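Local coordinates for germination protein (Bacillus megaterium, PDB 6O59), which forms the N-terminal domain of the A subunit of the GerK3 spore germinant receptor, a membrane protein assembly that probably responds to germinants to start spore germination, at residues 77-82 with 112-117; 4-9 with 118-123; 58-63 with 84-89; 34-39 with 72-77. All coordinates share one frame; numbering follows the deposited sequence.

In the fold
All four contacts lie in the first part of the domain, built around the five-stranded antiparallel sheet of order 1-2-4-5-3; a second sheet later in the chain repeats that order. Contact 2 joins residues 4-9 to 118-123 and so encloses the other three along the chain. Within it, contact 4 closes before contact 1 opens, whereas contact 3 crosses both. Contacts 1 and 3 share helix 78-86, their centres about 12 Å apart. Contacts 1 and 4, about 9 Å apart, share Asn77. Contacts 1 and 2, also about 9 Å apart, meet through neighbouring strands 110-114 and 120-124. Helices and loops are thereby fastened around one sheet.

Contact 1: residues 77-82 with 112-117; sequences NALELI and LIVDGI
Leu79 is central to this helix-on-sheet contact, in which helix 78-86 packs on one face of a five-stranded antiparallel sheet and meets strand 110-114 and the turn that follows. Its two methyl branches divide between the strand and the turn. CD1 touches both Val114 CG2 and Leu112 CD2, each at 3.8 Å. Here Leu79 runs antiparallel alongside both strand side chains. The second branch, CD2, meets Ile117 CG2 at 3.8 Å, and these side chains cross obliquely. Ala78 and Ile82 add to the contact beside Leu79. Ile82 lays CG2 against Leu112 CD2 at 3.6 Å, the two chains crossing at about a right angle, while Ala78 CB faces Ile117 CD1 at 4.3 Å. No hydrogen bond links the segments; apolar branches do all the work.

Torsions set this up. CG of Leu79 is anti to the backbone N (chi1 -162°), and Leu112 has the same first torsion in kind, so both leucines reach across the gap. In the strand, Leu112 and Val114 turn to the helix while Ile113 between them faces the opposite side, where helix 10-20 covers it. The axes of the short segments, helix 78-82 and strand 112-114, point 145° apart and approach to 9.7 Å. Leu60 of helix 54-62 adds a further apolar side chain against both Leu112 and Ile82. Beyond the strand the chain turns back on itself, and Ile117 N donates to Val114 O at 3.1 Å.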
loop_
_atom_site.group_PDB
_atom_site.type_symbol
_atom_site.label_atom_id
_atom_site.label_comp_id
_atom_site.label_asym_id
_atom_site.label_seq_id
_atom_site.Cartn_x
_atom_site.Cartn_y
_atom_site.Cartn_z
ATOM N N ASN A 77 16.418 24.477 8.090
ATOM C CA ASN A 77 16.619 23.502 9.170
ATOM C C ASN A 77 15.315 22.771 9.598
ATOM O O ASN A 77 15.372 21.916 10.486
ATOM C CB ASN A 77 17.261 24.186 10.381
ATOM N N ALA A 78 14.170 23.067 8.940
ATOM C CA ALA A 78 12.837 22.520 9.249
ATOM C C ALA A 78 12.844 21.027 9.569
ATOM O O ALA A 78 12.368 20.649 10.634
ATOM C CB ALA A 78 11.866 22.795 8.111
ATOM N N LEU A 79 13.409 20.190 8.679
ATOM C CA LEU A 79 13.447 18.731 8.833
ATOM C C LEU A 79 14.262 18.297 10.060
ATOM O O LEU A 79 13.790 17.454 10.826
ATOM C CB LEU A 79 14.006 18.089 7.558
ATOM C CG LEU A 79 13.736 16.610 7.337
ATOM C CD1 LEU A 79 12.271 16.359 7.050
ATOM C CD2 LEU A 79 14.575 16.088 6.194
ATOM N N GLU A 80 15.456 18.884 10.254
ATOM C CA GLU A 80 16.340 18.582 11.380
ATOM C C GLU A 80 15.739 19.096 12.706
ATOM O O GLU A 80 15.803 18.394 13.712
ATOM C CB GLU A 80 17.750 19.150 11.135
ATOM C CG GLU A 80 18.754 18.126 10.603
ATOM C CD GLU A 80 18.591 17.528 9.207
ATOM O OE1 GLU A 80 17.777 18.052 8.410
ATOM O OE2 GLU A 80 19.297 16.536 8.907
ATOM N N LEU A 81 15.106 20.276 12.696
ATOM C CA LEU A 81 14.453 20.839 13.881
ATOM C C LEU A 81 13.272 19.969 14.321
ATOM O O LEU A 81 13.083 19.758 15.522
ATOM C CB LEU A 81 13.972 22.274 13.593
ATOM C CG LEU A 81 14.715 23.435 14.261
ATOM C CD1 LEU A 81 14.352 23.587 15.738
ATOM C CD2 LEU A 81 16.213 23.388 14.006
ATOM N N ILE A 82 12.491 19.459 13.342
ATOM C CA ILE A 82 11.329 18.606 13.578
ATOM C C ILE A 82 11.801 17.248 14.078
ATOM O O ILE A 82 11.184 16.700 14.999
ATOM C CB ILE A 82 10.434 18.499 12.303
ATOM C CG1 ILE A 82 9.558 19.780 12.139
ATOM C CG2 ILE A 82 9.567 17.228 12.307
ATOM C CD1 ILE A 82 8.798 19.967 10.772
ATOM N N LEU A 112 8.530 11.696 6.059
ATOM C CA LEU A 112 8.230 13.107 6.225
ATOM C C LEU A 112 8.978 13.861 5.112
ATOM O O LEU A 112 10.208 13.832 5.049
ATOM C CB LEU A 112 8.562 13.633 7.633
ATOM C CG LEU A 112 8.473 15.158 7.794
ATOM C CD1 LEU A 112 7.052 15.652 7.699
ATOM C CD2 LEU A 112 9.111 15.610 9.069
ATOM N N ILE A 113 8.212 14.458 4.193
ATOM C CA ILE A 113 8.747 15.182 3.044
ATOM C C ILE A 113 8.396 16.674 3.187
ATOM O O ILE A 113 7.244 17.009 3.460
ATOM C CB ILE A 113 8.229 14.550 1.717
ATOM C CG1 ILE A 113 8.325 12.988 1.766
ATOM C CG2 ILE A 113 8.956 15.153 0.487
ATOM C CD1 ILE A 113 8.021 12.224 0.491
ATOM N N VAL A 114 9.403 17.560 3.035
ATOM C CA VAL A 114 9.247 19.009 3.171
ATOM C C VAL A 114 9.554 19.697 1.807
ATOM O O VAL A 114 10.487 19.305 1.098
ATOM C CB VAL A 114 10.099 19.557 4.354
ATOM C CG1 VAL A 114 9.907 21.063 4.539
ATOM C CG2 VAL A 114 9.772 18.821 5.663
ATOM N N ASP A 115 8.731 20.727 1.477
ATOM C CA ASP A 115 8.620 21.538 0.258
ATOM C C ASP A 115 9.854 21.624 -0.608
ATOM O O ASP A 115 9.700 21.510 -1.827
ATOM C CB ASP A 115 8.155 22.970 0.550
ATOM C CG ASP A 115 7.394 23.661 -0.590
ATOM O OD1 ASP A 115 7.378 23.109 -1.731
ATOM O OD2 ASP A 115 6.805 24.752 -0.340
ATOM N N GLY A 116 11.024 21.883 -0.029
ATOM C CA GLY A 116 12.237 22.001 -0.831
ATOM C C GLY A 116 13.498 21.457 -0.204
ATOM O O GLY A 116 14.574 22.013 -0.451
ATOM N N ILE A 117 13.372 20.426 0.622
ATOM C CA ILE A 117 14.579 19.960 1.352
ATOM C C ILE A 117 15.359 18.923 0.551
ATOM O O ILE A 117 16.589 18.990 0.617
ATOM C CB ILE A 117 14.233 19.507 2.772
ATOM C CG1 ILE A 117 14.509 20.627 3.772
ATOM C CG2 ILE A 117 15.022 18.273 3.116
ATOM C CD1 ILE A 117 13.276 21.199 4.396
#

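Contact 2: residues 4-9 with 118-123; sequences SSLKNL and NRVLSV
Two layers of interaction hold the extended stretch before helix 10-20 against the loop that connects strands 110-114 and 120-124 in a beta hairpin. The apolar part is carried by Leu6, a buried residue directed toward the hairpin. Its CD2 meets Val120 CG2 at 3.8 Å, the two side chains crossing at about a right angle, and its CB rests 3.4 Å from Asn118 O. Trp98 and Leu101 of helix 98-106 also touch Leu6, and Leu101 touches Val120 as well, so the pair joins a larger apolar cluster.

The polar groups meet nearer the solvent, around Asn118, whose positive phi (78°) belongs to the turn at the start of the returning strand. The side chains of Asn8 and Asn118 lie alongside one another and point the same way, their amide planes only 11° apart. The two amides are offset, however: ND2 of Asn8 comes nearest to CB of Asn118 (3.1 Å), then to its CG (3.5 Å). CB of Asn118 also packs on the backbone, 3.4 Å from Lys7 O. That carbonyl accepts a hydrogen bond from Asn13 ND2 of helix 10-20.

The two ends of the contact therefore differ in character. Buried Leu6 and Val120 give an apolar anchor on the inside, whereas at the more exposed end polar side chains meet through van der Waals contact of a near-parallel, offset amide pair.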
loop_
_atom_site.group_PDB
_atom_site.type_symbol
_atom_site.label_atom_id
_atom_site.label_comp_id
_atom_site.label_asym_id
_atom_site.label_seq_id
_atom_site.Cartn_x
_atom_site.Cartn_y
_atom_site.Cartn_z
ATOM N N SER A 4 19.179 7.249 -8.124
ATOM C CA SER A 4 18.425 8.446 -8.506
ATOM C C SER A 4 18.206 9.286 -7.235
ATOM O O SER A 4 17.661 8.756 -6.259
ATOM C CB SER A 4 17.101 8.064 -9.172
ATOM O OG SER A 4 17.299 7.246 -10.313
ATOM N N SER A 5 18.694 10.559 -7.219
ATOM C CA SER A 5 18.571 11.459 -6.066
ATOM C C SER A 5 17.149 12.008 -5.946
ATOM O O SER A 5 16.346 11.898 -6.878
ATOM C CB SER A 5 19.576 12.601 -6.143
ATOM O OG SER A 5 20.074 12.934 -4.858
ATOM N N LEU A 6 16.819 12.559 -4.780
ATOM C CA LEU A 6 15.464 13.056 -4.550
ATOM C C LEU A 6 15.306 14.477 -5.079
ATOM O O LEU A 6 16.246 15.282 -5.035
ATOM C CB LEU A 6 15.102 12.974 -3.061
ATOM C CG LEU A 6 14.462 11.684 -2.504
ATOM C CD1 LEU A 6 14.712 10.458 -3.346
ATOM C CD2 LEU A 6 14.873 11.444 -1.078
ATOM N N LYS A 7 14.114 14.765 -5.619
ATOM C CA LYS A 7 13.793 16.071 -6.180
ATOM C C LYS A 7 13.620 17.075 -5.044
ATOM O O LYS A 7 13.271 16.678 -3.938
ATOM C CB LYS A 7 12.540 15.993 -7.077
ATOM C CG LYS A 7 12.686 15.107 -8.337
ATOM C CD LYS A 7 13.789 15.532 -9.334
ATOM C CE LYS A 7 13.369 16.583 -10.338
ATOM N NZ LYS A 7 14.538 17.289 -10.940
ATOM N N ASN A 8 13.922 18.361 -5.294
ATOM C CA ASN A 8 13.796 19.390 -4.264
ATOM C C ASN A 8 12.336 19.728 -4.007
ATOM O O ASN A 8 11.963 19.830 -2.845
ATOM C CB ASN A 8 14.599 20.635 -4.598
ATOM C CG ASN A 8 16.074 20.464 -4.334
ATOM O OD1 ASN A 8 16.875 20.308 -5.264
ATOM N ND2 ASN A 8 16.470 20.481 -3.061
ATOM N N LEU A 9 11.493 19.821 -5.056
ATOM C CA LEU A 9 10.062 20.101 -4.872
ATOM C C LEU A 9 9.319 18.892 -4.283
ATOM O O LEU A 9 9.562 17.752 -4.691
ATOM C CB LEU A 9 9.387 20.544 -6.180
ATOM C CG LEU A 9 9.812 21.897 -6.770
ATOM C CD1 LEU A 9 9.371 22.005 -8.203
ATOM C CD2 LEU A 9 9.259 23.063 -5.961
ATOM N N ASN A 118 14.682 17.974 -0.099
ATOM C CA ASN A 118 15.317 16.925 -0.954
ATOM C C ASN A 118 15.956 15.780 -0.146
ATOM O O ASN A 118 16.595 14.921 -0.761
ATOM C CB ASN A 118 16.070 17.488 -2.166
ATOM C CG ASN A 118 17.565 17.262 -2.142
ATOM O OD1 ASN A 118 18.154 17.035 -1.095
ATOM N ND2 ASN A 118 18.189 17.332 -3.302
ATOM N N ARG A 119 15.802 15.789 1.180
ATOM C CA ARG A 119 16.210 14.678 2.076
ATOM C C ARG A 119 14.905 14.250 2.743
ATOM O O ARG A 119 14.115 15.139 3.100
ATOM C CB ARG A 119 17.342 15.046 3.045
ATOM C CG ARG A 119 18.716 15.333 2.443
ATOM C CD ARG A 119 19.949 15.670 3.279
ATOM N NE ARG A 119 21.148 15.977 2.497
ATOM C CZ ARG A 119 22.309 16.407 2.993
ATOM N NH1 ARG A 119 22.446 16.594 4.292
ATOM N NH2 ARG A 119 23.329 16.653 2.189
ATOM N N VAL A 120 14.652 12.951 2.843
ATOM C CA VAL A 120 13.359 12.512 3.435
ATOM C C VAL A 120 13.639 11.892 4.795
ATOM O O VAL A 120 14.621 11.167 4.912
ATOM C CB VAL A 120 12.630 11.549 2.487
ATOM C CG1 VAL A 120 11.523 10.787 3.178
ATOM C CG2 VAL A 120 12.085 12.293 1.287
ATOM N N LEU A 121 12.812 12.215 5.782
ATOM C CA LEU A 121 12.972 11.637 7.132
ATOM C C LEU A 121 12.079 10.407 7.273
ATOM O O LEU A 121 10.912 10.493 6.923
ATOM C CB LEU A 121 12.588 12.700 8.161
ATOM C CG LEU A 121 12.587 12.231 9.609
ATOM C CD1 LEU A 121 12.579 13.415 10.545
ATOM C CD2 LEU A 121 11.390 11.346 9.881
ATOM N N SER A 122 12.666 9.303 7.722
ATOM C CA SER A 122 11.959 8.049 8.022
ATOM C C SER A 122 11.847 7.797 9.527
ATOM O O SER A 122 12.842 7.907 10.250
ATOM C CB SER A 122 12.670 6.857 7.374
ATOM O OG SER A 122 12.638 6.878 5.955
ATOM N N VAL A 123 10.667 7.400 9.990
ATOM C CA VAL A 123 10.495 7.086 11.406
ATOM C C VAL A 123 9.836 5.700 11.534
ATOM O O VAL A 123 8.895 5.393 10.801
ATOM C CB VAL A 123 9.755 8.202 12.207
ATOM C CG1 VAL A 123 8.440 8.634 11.557
ATOM C CG2 VAL A 123 9.566 7.827 13.668
#

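Contact 3: residues 58-63 with 84-89; sequences DYLLQS and EDIVTM
Two helices, 54-62 and 78-86, approach each other near their C-terminal ends on the same face of the five-stranded sheet, Tyr59 and Ile86 being nearest with their CA atoms 8.5 Å apart. The first helix closes in a Schellman motif at Ser63, which takes a positive phi. In the second segment the chain goes on through residues 87-89 in a turn, and this carries Met89 back to the interface.

Tyr59 is the side chain that spans the gap. With CG anti to the backbone N (chi1 166°), its ring is directed at the other helix, and its OH donates to Asp85 OD2 at 2.8 Å. The acceptor uses its anti lone pair and sits at the ring edge, near the ring plane, while the carboxylate stands nearly upright to the ring, the planes 85° apart. Such a bond would be expected to stabilise the charged form of Asp85. Met89 CE, by contrast, lies over one face in a CH-pi contact: the bend at chi3 sets it at the CB end of the ring, nearest Tyr59 CG at 3.6 Å. The sulfur lies more obliquely, in a Met-aromatic arrangement. Leu60 CD2 meets Ile86 CD1 at 4.2 Å, crossing at about a right angle, and Leu60 also touches Phe32 and Ile44 of the sheet.

The turn that positions Met89 is tied back through Asp85 O, which accepts from Thr88 N and, nearly along its C=O axis, from Thr88 OG1 at 2.7 Å.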
loop_
_atom_site.group_PDB
_atom_site.type_symbol
_atom_site.label_atom_id
_atom_site.label_comp_id
_atom_site.label_asym_id
_atom_site.label_seq_id
_atom_site.Cartn_x
_atom_site.Cartn_y
_atom_site.Cartn_z
ATOM N N ASP A 58 -0.425 13.115 14.931
ATOM C CA ASP A 58 -0.942 14.065 15.912
ATOM C C ASP A 58 0.005 15.238 16.053
ATOM O O ASP A 58 -0.427 16.387 15.953
ATOM C CB ASP A 58 -1.130 13.382 17.283
ATOM C CG ASP A 58 -2.327 12.459 17.413
ATOM O OD1 ASP A 58 -3.021 12.237 16.397
ATOM O OD2 ASP A 58 -2.570 11.959 18.536
ATOM N N TYR A 59 1.310 14.940 16.255
ATOM C CA TYR A 59 2.349 15.949 16.428
ATOM C C TYR A 59 2.408 16.858 15.195
ATOM O O TYR A 59 2.271 18.076 15.322
ATOM C CB TYR A 59 3.717 15.282 16.699
ATOM C CG TYR A 59 4.896 16.225 16.548
ATOM C CD1 TYR A 59 5.582 16.330 15.338
ATOM C CD2 TYR A 59 5.322 17.018 17.611
ATOM C CE1 TYR A 59 6.628 17.235 15.175
ATOM C CE2 TYR A 59 6.391 17.904 17.469
ATOM C CZ TYR A 59 7.044 18.009 16.249
ATOM O OH TYR A 59 8.103 18.874 16.101
ATOM N N LEU A 60 2.571 16.244 14.009
ATOM C CA LEU A 60 2.723 16.922 12.737
ATOM C C LEU A 60 1.485 17.677 12.295
ATOM O O LEU A 60 1.578 18.883 12.051
ATOM C CB LEU A 60 3.125 15.909 11.659
ATOM C CG LEU A 60 4.551 15.346 11.777
ATOM C CD1 LEU A 60 4.770 14.209 10.793
ATOM C CD2 LEU A 60 5.625 16.451 11.612
ATOM N N LEU A 61 0.332 16.989 12.209
ATOM C CA LEU A 61 -0.920 17.546 11.709
ATOM C C LEU A 61 -1.639 18.464 12.701
ATOM O O LEU A 61 -2.529 19.204 12.279
ATOM C CB LEU A 61 -1.857 16.435 11.224
ATOM C CG LEU A 61 -1.282 15.472 10.182
ATOM C CD1 LEU A 61 -2.256 14.372 9.863
ATOM C CD2 LEU A 61 -0.874 16.181 8.922
ATOM N N GLN A 62 -1.264 18.460 13.985
ATOM C CA GLN A 62 -1.877 19.402 14.934
ATOM C C GLN A 62 -0.867 20.479 15.297
ATOM O O GLN A 62 -1.217 21.403 16.025
ATOM C CB GLN A 62 -2.403 18.719 16.208
ATOM C CG GLN A 62 -3.564 17.761 16.005
ATOM C CD GLN A 62 -3.752 16.799 17.156
ATOM O OE1 GLN A 62 -4.123 15.641 16.948
ATOM N NE2 GLN A 62 -3.521 17.246 18.394
ATOM N N SER A 63 0.386 20.362 14.762
ATOM C CA SER A 63 1.564 21.225 14.980
ATOM C C SER A 63 1.805 21.368 16.492
ATOM O O SER A 63 1.528 22.417 17.083
ATOM C CB SER A 63 1.411 22.573 14.278
ATOM O OG SER A 63 2.665 23.225 14.173
ATOM N N GLU A 84 14.250 16.445 15.969
ATOM C CA GLU A 84 14.608 16.520 17.393
ATOM C C GLU A 84 13.463 16.109 18.318
ATOM O O GLU A 84 13.728 15.641 19.428
ATOM C CB GLU A 84 15.070 17.928 17.764
ATOM C CG GLU A 84 16.488 18.245 17.320
ATOM C CD GLU A 84 16.980 19.639 17.650
ATOM O OE1 GLU A 84 16.217 20.423 18.263
ATOM O OE2 GLU A 84 18.140 19.947 17.288
ATOM N N ASP A 85 12.202 16.280 17.861
ATOM C CA ASP A 85 10.987 15.883 18.579
ATOM C C ASP A 85 10.558 14.486 18.192
ATOM O O ASP A 85 10.148 13.728 19.064
ATOM C CB ASP A 85 9.827 16.863 18.322
ATOM C CG ASP A 85 9.948 18.177 19.063
ATOM O OD1 ASP A 85 10.738 18.244 20.035
ATOM O OD2 ASP A 85 9.252 19.139 18.678
ATOM N N ILE A 86 10.663 14.142 16.896
ATOM C CA ILE A 86 10.251 12.842 16.360
ATOM C C ILE A 86 11.131 11.681 16.917
ATOM O O ILE A 86 10.610 10.572 17.097
ATOM C CB ILE A 86 10.185 12.877 14.797
ATOM C CG1 ILE A 86 9.036 13.848 14.352
ATOM C CG2 ILE A 86 9.989 11.471 14.199
ATOM C CD1 ILE A 86 8.459 13.704 12.923
ATOM N N VAL A 87 12.416 11.941 17.252
ATOM C CA VAL A 87 13.307 10.913 17.816
ATOM C C VAL A 87 12.742 10.364 19.154
ATOM O O VAL A 87 13.017 9.212 19.492
ATOM C CB VAL A 87 14.777 11.366 17.968
ATOM C CG1 VAL A 87 15.420 11.626 16.615
ATOM C CG2 VAL A 87 14.915 12.570 18.885
ATOM N N THR A 88 11.927 11.165 19.876
ATOM C CA THR A 88 11.289 10.764 21.141
ATOM C C THR A 88 10.077 9.864 20.885
ATOM O O THR A 88 9.536 9.265 21.820
ATOM C CB THR A 88 10.820 11.999 21.964
ATOM O OG1 THR A 88 9.614 12.550 21.421
ATOM C CG2 THR A 88 11.858 13.053 22.098
ATOM N N MET A 89 9.630 9.810 19.622
ATOM C CA MET A 89 8.423 9.104 19.218
ATOM C C MET A 89 8.664 7.867 18.373
ATOM O O MET A 89 7.723 7.104 18.170
ATOM C CB MET A 89 7.533 10.069 18.433
ATOM C CG MET A 89 7.093 11.248 19.266
ATOM S SD MET A 89 5.896 12.267 18.419
ATOM C CE MET A 89 6.904 13.610 18.005
#

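Contact 4: residues 34-39 with 72-77; sequences IGVNNS and DLNDQN
The loop of a beta hairpin, linking strands 27-34 and 40-47, here meets the irregular chain that leads into helix 78-86. A backbone hydrogen bond between Ile34 and Leu40 closes the hairpin at its base. Across the gap Leu73 is the centre of an inverse gamma turn; next to it, Asn74 faces Gly35.

Asn74 carries the contact. Its CG sits between the backbone N and the carbonyl carbon (chi1 67°), the crowded position, and its backbone has a positive phi. From there the side chain reaches over Gly35, with Asn74 CB 4.0 Å from Gly35 CA. Gly35 offers its bare backbone to this approach at a phi of 103°, where a CB would run into both the carbonyl O of Ile34 and the side chain of Asn74. The CA atoms of Gly35 and Asn74 are 5.3 Å apart. Ser39 turns toward the same side chain from the far end of the loop, its OG also in the crowded position.

Beside this lies a small apolar touch. Val36 CG2, beside the backbone N and anti to the carbonyl carbon, approaches Leu73 CB at 4.2 Å. The two side chains run alongside each other in the same direction at the surface. Leu40 touches Asn74, Asp75 and Ile34, linking both loops to the start of strand 40-47, the second strand of the sheet. No hydrogen bond crosses between the segments; the gamma turn itself is closed by Asn74 N donating to Asp72 O at 2.8 Å.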
loop_
_atom_site.group_PDB
_atom_site.type_symbol
_atom_site.label_atom_id
_atom_site.label_comp_id
_atom_site.label_asym_id
_atom_site.label_seq_id
_atom_site.Cartn_x
_atom_site.Cartn_y
_atom_site.Cartn_z
ATOM N N ILE A 34 3.764 23.872 7.635
ATOM C CA ILE A 34 4.641 24.200 8.741
ATOM C C ILE A 34 5.228 25.620 8.510
ATOM O O ILE A 34 5.063 26.215 7.436
ATOM C CB ILE A 34 5.694 23.062 8.910
ATOM C CG1 ILE A 34 5.970 22.774 10.406
ATOM C CG2 ILE A 34 6.980 23.256 8.104
ATOM C CD1 ILE A 34 4.996 21.623 11.071
ATOM N N GLY A 35 5.847 26.161 9.544
ATOM C CA GLY A 35 6.424 27.494 9.492
ATOM C C GLY A 35 5.573 28.517 10.210
ATOM O O GLY A 35 4.492 28.188 10.719
ATOM N N VAL A 36 6.070 29.770 10.244
ATOM C CA VAL A 36 5.441 30.918 10.907
ATOM C C VAL A 36 4.022 31.162 10.333
ATOM O O VAL A 36 3.033 30.886 11.024
ATOM C CB VAL A 36 6.333 32.194 10.829
ATOM C CG1 VAL A 36 5.716 33.352 11.617
ATOM C CG2 VAL A 36 7.752 31.909 11.325
ATOM N N ASN A 37 3.932 31.636 9.069
ATOM C CA ASN A 37 2.665 31.935 8.392
ATOM C C ASN A 37 2.138 30.727 7.572
ATOM O O ASN A 37 1.363 30.920 6.625
ATOM C CB ASN A 37 2.836 33.172 7.494
ATOM C CG ASN A 37 3.209 34.438 8.229
ATOM O OD1 ASN A 37 3.041 34.569 9.451
ATOM N ND2 ASN A 37 3.724 35.408 7.491
ATOM N N ASN A 38 2.533 29.485 7.975
ATOM C CA ASN A 38 2.188 28.197 7.346
ATOM C C ASN A 38 2.521 28.237 5.837
ATOM O O ASN A 38 1.721 27.831 4.989
ATOM C CB ASN A 38 0.720 27.818 7.613
ATOM C CG ASN A 38 0.448 27.576 9.074
ATOM O OD1 ASN A 38 0.757 26.511 9.626
ATOM N ND2 ASN A 38 -0.117 28.575 9.736
ATOM N N SER A 39 3.717 28.774 5.529
ATOM C CA SER A 39 4.252 28.964 4.179
ATOM C C SER A 39 4.894 27.692 3.632
ATOM O O SER A 39 4.895 27.483 2.418
ATOM C CB SER A 39 5.290 30.083 4.186
ATOM O OG SER A 39 6.429 29.735 4.960
ATOM N N ASP A 72 13.649 28.203 14.742
ATOM C CA ASP A 72 14.067 28.064 13.357
ATOM C C ASP A 72 12.859 28.394 12.529
ATOM O O ASP A 72 11.878 27.640 12.504
ATOM C CB ASP A 72 14.656 26.687 13.008
ATOM C CG ASP A 72 14.902 26.465 11.516
ATOM O OD1 ASP A 72 14.235 25.586 10.927
ATOM O OD2 ASP A 72 15.763 27.174 10.941
ATOM N N LEU A 73 12.910 29.569 11.903
ATOM C CA LEU A 73 11.846 30.090 11.057
ATOM C C LEU A 73 11.884 29.371 9.682
ATOM O O LEU A 73 12.063 29.994 8.627
ATOM C CB LEU A 73 11.887 31.642 10.940
ATOM C CG LEU A 73 13.240 32.343 10.765
ATOM C CD1 LEU A 73 13.116 33.504 9.808
ATOM C CD2 LEU A 73 13.794 32.824 12.102
ATOM N N ASN A 74 11.735 28.027 9.748
ATOM C CA ASN A 74 11.617 27.028 8.687
ATOM C C ASN A 74 12.642 27.153 7.521
ATOM O O ASN A 74 13.721 27.731 7.661
ATOM C CB ASN A 74 10.158 27.035 8.123
ATOM C CG ASN A 74 9.698 28.283 7.372
ATOM O OD1 ASN A 74 9.932 28.447 6.167
ATOM N ND2 ASN A 74 9.000 29.179 8.063
ATOM N N ASP A 75 12.292 26.467 6.412
ATOM C CA ASP A 75 12.868 26.345 5.076
ATOM C C ASP A 75 14.181 25.578 5.009
ATOM O O ASP A 75 14.290 24.693 4.161
ATOM C CB ASP A 75 13.032 27.706 4.382
ATOM C CG ASP A 75 12.165 27.838 3.140
ATOM O OD1 ASP A 75 11.264 28.705 3.135
ATOM O OD2 ASP A 75 12.379 27.060 2.178
ATOM N N GLN A 76 15.176 25.920 5.842
ATOM C CA GLN A 76 16.493 25.289 5.753
ATOM C C GLN A 76 16.704 24.197 6.802
ATOM O O GLN A 76 17.125 23.099 6.431
ATOM C CB GLN A 76 17.643 26.321 5.821
ATOM C CG GLN A 76 17.243 27.812 5.772
ATOM C CD GLN A 76 16.686 28.320 4.452
ATOM O OE1 GLN A 76 16.756 27.668 3.401
ATOM N NE2 GLN A 76 16.112 29.515 4.489
ATOM N N ASN A 77 16.418 24.477 8.090
ATOM C CA ASN A 77 16.619 23.502 9.170
ATOM C C ASN A 77 15.315 22.771 9.598
ATOM O O ASN A 77 15.372 21.916 10.486
ATOM C CB ASN A 77 17.261 24.186 10.381
#